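Local coordinates for A-type flavoprotein (Giardia intestinalis, PDB 2Q9U), which probably reduces dioxygen to water at a non-haem diiron centre, with a bound FMN cofactor relaying electrons, at residues Asp76-Val81 and Thr102-Val107. Sequence-based numbering, arbitrary orientation.
Sequences DKIKYV and TNATFV
Three backbone hydrogen bonds establish Tyr80-Val81 and Thr105-Val107 as parallel neighbours: Thr105 N to Lys79 O (2.8 Å), Val81 N to Thr105 O, and Val107 N to Val81 O. All are nearly straight, yet each donor sits about 30° above the acceptor's carbonyl plane. Packing is tightest at this end. On one face of the sheet, Val81 and buried Phe106 run side by side, the valine CB lying 3.7 Å from ring atom CE1 of Phe106. With Val81 CG1 anti to the backbone N (chi1 -177°), CG1 also meets CE1, while CG2 stands 4.1 Å from Ala104 CB, a looser contact. On the other face, Val107 CG2 crosses obliquely to within 3.5 Å of Tyr80 CD1, and Leu136 touches both side chains; Lys79 CG lies over the rim of one face of the Tyr80 ring.

Beside the strands, a water accepts from Lys79 NZ, donates to Asn103 O and hydrogen-bonds Thr105 OG1. Further back, backbone pairing stops in loop and a 3-10 segment, with Asp76, Thr102 and Asn103 exposed. There a second water donates to Ile78 O and accepts from Asn103 N, alongside one direct bond, Asn103 ND2 to Asp76 O (2.9 Å, 168°), in both amide and carbonyl planes, on a lone pair. Away from the diiron site, flanked by strands 52-54 and 127-129, the pair forms with helix 94-97 a beta-alpha-beta unit of the metallo-beta-lactamase-like domain.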
loop_
_atom_site.group_PDB
_atom_site.type_symbol
_atom_site.label_atom_id
_atom_site.label_comp_id
_atom_site.label_asym_id
_atom_site.label_seq_id
_atom_site.Cartn_x
_atom_site.Cartn_y
_atom_site.Cartn_z
ATOM N N ASP A 76 7.077 -33.477 27.519
ATOM C CA ASP A 76 6.496 -34.726 28.043
ATOM C C ASP A 76 6.050 -34.653 29.504
ATOM O O ASP A 76 5.360 -35.561 29.992
ATOM C CB ASP A 76 7.411 -35.956 27.800
ATOM C CG ASP A 76 8.713 -35.924 28.614
ATOM O OD1 ASP A 76 8.856 -35.104 29.565
ATOM O OD2 ASP A 76 9.608 -36.774 28.322
ATOM N N LYS A 77 6.408 -33.569 30.191
ATOM C CA LYS A 77 5.964 -33.340 31.573
ATOM C C LYS A 77 4.782 -32.385 31.726
ATOM O O LYS A 77 4.234 -32.218 32.846
ATOM C CB LYS A 77 7.135 -32.895 32.449
ATOM C CG LYS A 77 8.013 -34.095 32.829
ATOM C CD LYS A 77 9.173 -33.702 33.750
ATOM C CE LYS A 77 8.860 -33.865 35.229
ATOM N NZ LYS A 77 10.136 -33.812 36.041
ATOM N N ILE A 78 4.358 -31.784 30.611
ATOM C CA ILE A 78 3.126 -30.994 30.622
ATOM C C ILE A 78 1.935 -31.930 30.841
ATOM O O ILE A 78 1.741 -32.893 30.069
ATOM C CB ILE A 78 2.966 -30.178 29.297
ATOM C CG1 ILE A 78 4.192 -29.258 29.076
ATOM C CG2 ILE A 78 1.608 -29.410 29.277
ATOM C CD1 ILE A 78 4.368 -28.123 30.134
ATOM N N LYS A 79 1.170 -31.671 31.899
ATOM C CA LYS A 79 -0.028 -32.479 32.232
ATOM C C LYS A 79 -1.319 -31.949 31.595
ATOM O O LYS A 79 -2.159 -32.735 31.158
ATOM C CB LYS A 79 -0.206 -32.605 33.760
ATOM C CG LYS A 79 -1.570 -33.252 34.221
ATOM C CD LYS A 79 -1.672 -34.738 33.783
ATOM C CE LYS A 79 -3.033 -35.362 34.124
ATOM N NZ LYS A 79 -2.987 -36.830 33.776
ATOM N N TYR A 80 -1.482 -30.621 31.567
ATOM C CA TYR A 80 -2.690 -29.996 31.010
ATOM C C TYR A 80 -2.347 -28.876 30.026
ATOM O O TYR A 80 -1.433 -28.050 30.262
ATOM C CB TYR A 80 -3.597 -29.415 32.111
ATOM C CG TYR A 80 -4.110 -30.450 33.092
ATOM C CD1 TYR A 80 -5.019 -31.438 32.686
ATOM C CD2 TYR A 80 -3.687 -30.446 34.418
ATOM C CE1 TYR A 80 -5.482 -32.405 33.595
ATOM C CE2 TYR A 80 -4.154 -31.401 35.333
ATOM C CZ TYR A 80 -5.044 -32.381 34.906
ATOM O OH TYR A 80 -5.493 -33.324 35.822
ATOM N N VAL A 81 -3.089 -28.855 28.932
ATOM C CA VAL A 81 -3.123 -27.688 28.025
ATOM C C VAL A 81 -4.569 -27.221 27.998
ATOM O O VAL A 81 -5.466 -27.929 27.516
ATOM C CB VAL A 81 -2.640 -28.020 26.612
ATOM C CG1 VAL A 81 -2.641 -26.749 25.737
ATOM C CG2 VAL A 81 -1.247 -28.643 26.656
ATOM N N THR A 102 3.219 -35.324 24.972
ATOM C CA THR A 102 3.017 -36.789 25.072
ATOM C C THR A 102 2.057 -37.187 26.167
ATOM O O THR A 102 1.244 -38.118 26.023
ATOM C CB THR A 102 4.328 -37.526 25.442
ATOM O OG1 THR A 102 5.458 -36.801 24.958
ATOM C CG2 THR A 102 4.317 -38.906 24.840
ATOM N N ASN A 103 2.182 -36.502 27.294
ATOM C CA ASN A 103 1.432 -36.873 28.475
ATOM C C ASN A 103 0.315 -35.930 28.857
ATOM O O ASN A 103 -0.294 -36.099 29.919
ATOM C CB ASN A 103 2.397 -37.097 29.636
ATOM C CG ASN A 103 3.179 -38.385 29.479
ATOM O OD1 ASN A 103 2.593 -39.467 29.313
ATOM N ND2 ASN A 103 4.488 -38.284 29.527
ATOM N N ALA A 104 0.013 -34.962 27.978
ATOM C CA ALA A 104 -0.963 -33.928 28.299
ATOM C C ALA A 104 -2.400 -34.343 28.029
ATOM O O ALA A 104 -2.663 -35.145 27.149
ATOM C CB ALA A 104 -0.633 -32.639 27.514
ATOM N N THR A 105 -3.311 -33.760 28.788
ATOM C CA THR A 105 -4.737 -33.801 28.535
ATOM C C THR A 105 -5.165 -32.382 28.144
ATOM O O THR A 105 -4.784 -31.410 28.802
ATOM C CB THR A 105 -5.491 -34.244 29.813
ATOM O OG1 THR A 105 -5.095 -35.589 30.146
ATOM C CG2 THR A 105 -6.989 -34.208 29.632
ATOM N N PHE A 106 -5.953 -32.286 27.077
ATOM C CA PHE A 106 -6.458 -31.008 26.578
ATOM C C PHE A 106 -7.754 -30.698 27.314
ATOM O O PHE A 106 -8.671 -31.529 27.336
ATOM C CB PHE A 106 -6.615 -31.051 25.045
ATOM C CG PHE A 106 -5.308 -30.990 24.338
ATOM C CD1 PHE A 106 -4.725 -29.754 24.029
ATOM C CD2 PHE A 106 -4.607 -32.163 24.050
ATOM C CE1 PHE A 106 -3.466 -29.687 23.411
ATOM C CE2 PHE A 106 -3.360 -32.115 23.447
ATOM C CZ PHE A 106 -2.783 -30.866 23.122
ATOM N N VAL A 107 -7.793 -29.527 27.948
ATOM C CA VAL A 107 -8.874 -29.160 28.854
ATOM C C VAL A 107 -9.638 -28.003 28.238
ATOM O O VAL A 107 -9.064 -26.949 27.972
ATOM C CB VAL A 107 -8.323 -28.679 30.223
ATOM C CG1 VAL A 107 -9.454 -28.268 31.153
ATOM C CG2 VAL A 107 -7.429 -29.735 30.880
HETATM O O HOH W 1 2.957 -33.894 27.790
HETATM O O HOH W 2 -2.700 -36.337 30.960
#